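Long-range contacts in molybdopterin synthase catalytic subunit (PDB 3RPF), which probably converts precursor Z into molybdopterin by building in two sulfur atoms supplied by the small subunit MoaD, forming the dithiolene group: residues F33-V37 / A104-Y108; S91-V95 / F111-F115. All blocks are in the same frame, centred on the assembly; numbering follows the deposited sequence.

Contact 1: residues F33-V37 / A104-Y108; sequences FCVFV and ALELY
At the dimer interface of the alpha/beta MoaE fold, strand 32-39, outermost in its sheet within the chain, packs against helix 101-118, with Cys-34 and Tyr-108 doing most of the touching. The two segments run nearly parallel, 19° apart, and their axes approach to 8.9 Å. Cys-34 CB lies over one face of the Tyr-108 ring, 3.5 Å from Tyr-108 CD1, in a CH-pi contact. Cys-34 SG stands farther off above the same ring, a long sulfur-aromatic contact. SG lies anti to the carbonyl carbon, which turns it toward the helix. There it meets Leu-105 CD2 at 3.6 Å and, more loosely, Ala-104 CB.

Strand 32-39 pairs antiparallel with a strand of the second MoaE subunit, so the sheet runs on across the interface. Tyr-108 also meets Tyr-108 of that subunit, ring to ring.

With chi1 at 174° the Tyr-108 side chain extends away from its backbone N, and the ring reaches the strand. Its hydroxyl donates a hydrogen bond of 2.8 Å from Tyr-108 OH to Val-35 O. The donor sits above the carbonyl plane, at a C=O...O angle of 113°. The same OH lies at the edge of the Phe-36 ring, near its plane, and touches Phe-36 CB at 3.5 Å. The side chains of Phe-36 and Tyr-108 cross at about a right angle.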
loop_
_atom_site.group_PDB
_atom_site.type_symbol
_atom_site.label_atom_id
_atom_site.label_comp_id
_atom_site.label_asym_id
_atom_site.label_seq_id
_atom_site.Cartn_x
_atom_site.Cartn_y
_atom_site.Cartn_z
ATOM N N PHE A 33 -7.888 0.659 -3.355
ATOM C CA PHE A 33 -6.978 -0.044 -4.260
ATOM C C PHE A 33 -5.552 0.153 -3.749
ATOM O O PHE A 33 -5.003 1.257 -3.862
ATOM C CB PHE A 33 -7.186 0.542 -5.666
ATOM C CG PHE A 33 -6.343 -0.085 -6.760
ATOM C CD1 PHE A 33 -6.735 -1.264 -7.372
ATOM C CD2 PHE A 33 -5.196 0.547 -7.217
ATOM C CE1 PHE A 33 -5.976 -1.818 -8.404
ATOM C CE2 PHE A 33 -4.441 0.010 -8.244
ATOM C CZ PHE A 33 -4.832 -1.182 -8.839
ATOM N N CYS A 34 -4.964 -0.898 -3.162
ATOM C CA CYS A 34 -3.598 -0.830 -2.641
ATOM C C CYS A 34 -2.628 -1.649 -3.479
ATOM O O CYS A 34 -2.860 -2.834 -3.717
ATOM C CB CYS A 34 -3.540 -1.384 -1.229
ATOM S SG CYS A 34 -4.891 -0.880 -0.163
ATOM N N VAL A 35 -1.518 -1.033 -3.878
ATOM C CA VAL A 35 -0.527 -1.685 -4.725
ATOM C C VAL A 35 0.844 -1.607 -4.069
ATOM O O VAL A 35 1.187 -0.600 -3.431
ATOM C CB VAL A 35 -0.426 -0.999 -6.095
ATOM C CG1 VAL A 35 0.780 -1.520 -6.859
ATOM C CG2 VAL A 35 -1.701 -1.208 -6.890
ATOM N N PHE A 36 1.606 -2.685 -4.201
ATOM C CA PHE A 36 3.018 -2.667 -3.876
ATOM C C PHE A 36 3.812 -3.145 -5.078
ATOM O O PHE A 36 3.438 -4.123 -5.728
ATOM C CB PHE A 36 3.340 -3.572 -2.685
ATOM C CG PHE A 36 4.789 -3.533 -2.296
ATOM C CD1 PHE A 36 5.261 -2.559 -1.422
ATOM C CD2 PHE A 36 5.688 -4.436 -2.824
ATOM C CE1 PHE A 36 6.599 -2.507 -1.070
ATOM C CE2 PHE A 36 7.045 -4.387 -2.471
ATOM C CZ PHE A 36 7.490 -3.425 -1.600
ATOM N N VAL A 37 4.909 -2.460 -5.370
ATOM C CA VAL A 37 5.781 -2.868 -6.449
ATOM C C VAL A 37 7.210 -2.942 -5.914
ATOM O O VAL A 37 7.719 -1.964 -5.366
ATOM C CB VAL A 37 5.729 -1.899 -7.632
ATOM C CG1 VAL A 37 6.716 -2.355 -8.735
ATOM C CG2 VAL A 37 4.301 -1.802 -8.166
ATOM N N ALA A 104 -8.807 -3.970 3.238
ATOM C CA ALA A 104 -7.841 -4.008 2.135
ATOM C C ALA A 104 -6.456 -3.610 2.619
ATOM O O ALA A 104 -5.453 -4.232 2.252
ATOM C CB ALA A 104 -8.282 -3.090 1.011
ATOM N N LEU A 105 -6.392 -2.560 3.428
ATOM C CA LEU A 105 -5.104 -2.101 3.946
ATOM C C LEU A 105 -4.504 -3.080 4.957
ATOM O O LEU A 105 -3.289 -3.228 5.030
ATOM C CB LEU A 105 -5.252 -0.722 4.593
ATOM C CG LEU A 105 -5.336 0.438 3.607
ATOM C CD1 LEU A 105 -5.827 1.707 4.311
ATOM C CD2 LEU A 105 -3.995 0.675 2.977
ATOM N N GLU A 106 -5.350 -3.726 5.751
ATOM C CA GLU A 106 -4.865 -4.660 6.760
ATOM C C GLU A 106 -4.293 -5.905 6.095
ATOM O O GLU A 106 -3.203 -6.353 6.445
ATOM C CB GLU A 106 -5.988 -5.045 7.735
ATOM N N LEU A 107 -5.009 -6.459 5.124
ATOM C CA LEU A 107 -4.492 -7.636 4.412
ATOM C C LEU A 107 -3.192 -7.315 3.677
ATOM O O LEU A 107 -2.271 -8.128 3.620
ATOM C CB LEU A 107 -5.531 -8.155 3.434
ATOM C CG LEU A 107 -6.585 -9.042 4.080
ATOM C CD1 LEU A 107 -7.851 -9.019 3.258
ATOM C CD2 LEU A 107 -6.042 -10.455 4.207
ATOM N N TYR A 108 -3.124 -6.113 3.119
ATOM C CA TYR A 108 -1.966 -5.681 2.342
ATOM C C TYR A 108 -0.714 -5.722 3.200
ATOM O O TYR A 108 0.278 -6.344 2.822
ATOM C CB TYR A 108 -2.243 -4.271 1.866
ATOM C CG TYR A 108 -1.146 -3.505 1.152
ATOM C CD1 TYR A 108 -0.969 -3.609 -0.224
ATOM C CD2 TYR A 108 -0.370 -2.580 1.839
ATOM C CE1 TYR A 108 0.008 -2.856 -0.884
ATOM C CE2 TYR A 108 0.592 -1.825 1.195
ATOM C CZ TYR A 108 0.776 -1.946 -0.155
ATOM O OH TYR A 108 1.740 -1.142 -0.756
#

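Contact 2: residues S91-V95 / F111-F115; sequences SFLCV and FIEDF
Phe-92 and Phe-115 form an offset stack between strand 90-98 and helix 101-118, where the helix packs on a face of the mixed sheet. The two side chains come from opposite directions, one from the strand and one from the helix. Their planes are only 5° apart and the ring centroids are 4.3 Å apart. Phe-115 CE2 sits over the centre of the Phe-92 ring. In return, Phe-92 CE1 lies over the Phe-115 ring nearer its rim, with Phe-92 CE1 to Phe-115 CZ at 3.8 Å. In both residues chi1 near 180° (165° for Phe-92, 174° for Phe-115) extends the side chain toward the other segment.

Phe-111 stands one helical turn before Phe-115. Its CE2 fits at the edge of the Phe-92 ring, with Phe-92 CZ to Phe-111 CE2 at 4.2 Å. Cys-94, two residues along the strand from Phe-92, also points toward the helix. Its SG sits at the mouth of the groove between Phe-111 and Ile-112 and touches both, 4.0 Å from Phe-111 CE2 and 4.1 Å from Ile-112 CG1. The sulfur meets the edge of the Phe-111 ring, near its plane, and not a face.

Met-78 on strand 74-82 touches Phe-92, Cys-94 and Phe-115, while Trp-65 of helix 55-71 packs edge-to-face with Phe-111. At the stacked end, Gly-74 of the MoaD chain packs on Phe-92 and Gly-73 of that chain on Phe-115. The two rings therefore lie beside the MoaD tail, which carries the sulfur in this family.

No hydrogen bond joins the two segments. Stacking, sulfur-aromatic contact and apolar packing hold them. All the touching residues are buried, so the contact relies on shape fit and dispersion.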
loop_
_atom_site.group_PDB
_atom_site.type_symbol
_atom_site.label_atom_id
_atom_site.label_comp_id
_atom_site.label_asym_id
_atom_site.label_seq_id
_atom_site.Cartn_x
_atom_site.Cartn_y
_atom_site.Cartn_z
ATOM N N SER A 91 10.135 -6.759 -10.036
ATOM C CA SER A 91 10.250 -8.207 -9.866
ATOM C C SER A 91 9.064 -8.777 -9.108
ATOM O O SER A 91 8.873 -9.995 -9.062
ATOM C CB SER A 91 11.529 -8.535 -9.111
ATOM O OG SER A 91 11.508 -7.944 -7.824
ATOM N N PHE A 92 8.260 -7.900 -8.512
ATOM C CA PHE A 92 7.171 -8.361 -7.669
ATOM C C PHE A 92 6.121 -7.261 -7.635
ATOM O O PHE A 92 6.459 -6.081 -7.625
ATOM C CB PHE A 92 7.712 -8.654 -6.259
ATOM C CG PHE A 92 6.638 -8.806 -5.192
ATOM C CD1 PHE A 92 5.644 -9.770 -5.311
ATOM C CD2 PHE A 92 6.666 -8.018 -4.046
ATOM C CE1 PHE A 92 4.671 -9.925 -4.334
ATOM C CE2 PHE A 92 5.701 -8.169 -3.047
ATOM C CZ PHE A 92 4.693 -9.131 -3.193
ATOM N N LEU A 93 4.857 -7.657 -7.655
ATOM C CA LEU A 93 3.764 -6.699 -7.615
ATOM C C LEU A 93 2.601 -7.379 -6.945
ATOM O O LEU A 93 2.324 -8.559 -7.204
ATOM C CB LEU A 93 3.372 -6.265 -9.034
ATOM C CG LEU A 93 2.247 -5.231 -9.133
ATOM C CD1 LEU A 93 2.498 -4.243 -10.265
ATOM C CD2 LEU A 93 0.925 -5.929 -9.324
ATOM N N CYS A 94 1.924 -6.665 -6.054
ATOM C CA CYS A 94 0.693 -7.205 -5.522
ATOM C C CYS A 94 -0.337 -6.138 -5.300
ATOM O O CYS A 94 -0.020 -4.940 -5.177
ATOM C CB CYS A 94 0.947 -8.013 -4.253
ATOM S SG CYS A 94 1.536 -7.056 -2.872
ATOM N N VAL A 95 -1.592 -6.574 -5.296
ATOM C CA VAL A 95 -2.712 -5.653 -5.135
ATOM C C VAL A 95 -3.672 -6.241 -4.131
ATOM O O VAL A 95 -3.903 -7.455 -4.105
ATOM C CB VAL A 95 -3.443 -5.436 -6.469
ATOM C CG1 VAL A 95 -3.943 -6.781 -7.019
ATOM C CG2 VAL A 95 -4.590 -4.458 -6.306
ATOM N N PHE A 111 -0.115 -9.456 4.384
ATOM C CA PHE A 111 0.375 -10.288 3.287
ATOM C C PHE A 111 1.835 -10.026 2.958
ATOM O O PHE A 111 2.636 -10.958 2.860
ATOM C CB PHE A 111 -0.443 -10.075 2.019
ATOM C CG PHE A 111 0.130 -10.783 0.816
ATOM C CD1 PHE A 111 0.057 -12.165 0.722
ATOM C CD2 PHE A 111 0.731 -10.078 -0.207
ATOM C CE1 PHE A 111 0.569 -12.835 -0.366
ATOM C CE2 PHE A 111 1.258 -10.747 -1.310
ATOM C CZ PHE A 111 1.172 -12.135 -1.381
ATOM N N ILE A 112 2.187 -8.758 2.763
ATOM C CA ILE A 112 3.543 -8.431 2.328
ATOM C C ILE A 112 4.577 -8.938 3.323
ATOM O O ILE A 112 5.629 -9.446 2.930
ATOM C CB ILE A 112 3.716 -6.907 2.070
ATOM C CG1 ILE A 112 2.754 -6.459 0.973
ATOM C CG2 ILE A 112 5.158 -6.600 1.658
ATOM C CD1 ILE A 112 2.737 -4.945 0.742
ATOM N N GLU A 113 4.270 -8.822 4.612
ATOM C CA GLU A 113 5.185 -9.274 5.661
ATOM C C GLU A 113 5.306 -10.799 5.646
ATOM O O GLU A 113 6.406 -11.340 5.734
ATOM C CB GLU A 113 4.705 -8.786 7.033
ATOM C CG GLU A 113 5.512 -9.300 8.238
ATOM C CD GLU A 113 6.915 -8.706 8.336
ATOM O OE1 GLU A 113 7.357 -8.029 7.380
ATOM O OE2 GLU A 113 7.584 -8.918 9.374
ATOM N N ASP A 114 4.178 -11.489 5.517
ATOM C CA ASP A 114 4.203 -12.948 5.444
ATOM C C ASP A 114 4.953 -13.404 4.203
ATOM O O ASP A 114 5.740 -14.354 4.253
ATOM C CB ASP A 114 2.790 -13.512 5.437
ATOM C CG ASP A 114 2.759 -14.994 5.794
ATOM O OD1 ASP A 114 3.188 -15.324 6.916
ATOM O OD2 ASP A 114 2.317 -15.821 4.970
ATOM N N PHE A 115 4.704 -12.725 3.090
ATOM C CA PHE A 115 5.360 -13.045 1.834
ATOM C C PHE A 115 6.885 -12.992 1.968
ATOM O O PHE A 115 7.591 -13.937 1.610
ATOM C CB PHE A 115 4.894 -12.087 0.737
ATOM C CG PHE A 115 5.625 -12.265 -0.568
ATOM C CD1 PHE A 115 5.149 -13.136 -1.521
ATOM C CD2 PHE A 115 6.793 -11.566 -0.828
ATOM C CE1 PHE A 115 5.821 -13.319 -2.719
ATOM C CE2 PHE A 115 7.472 -11.746 -2.029
ATOM C CZ PHE A 115 6.976 -12.625 -2.970
#

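Overall arrangement
Contacts 1 and 2 both set helix 101-118 against the same mixed sheet, on neighbouring strands 32-39 and 90-98. Their centres are about 9 Å apart, and a probable backbone hydrogen bond from Phe-36 N to Cys-94 O (2.9 Å) joins them. Both are buried. The centre of contact 2 lies about 4 Å from the centre of the chain, that of contact 1 about 12 Å. Both touch the second subunit; contact 1 sits where the sheet crosses to it, and contact 2 also borders MoaD. Each places a cysteine against an aromatic ring, over a face in contact 1 and at an edge in contact 2. Contact 1 adds a tyrosine-to-backbone hydrogen bond; contact 2 is wholly apolar.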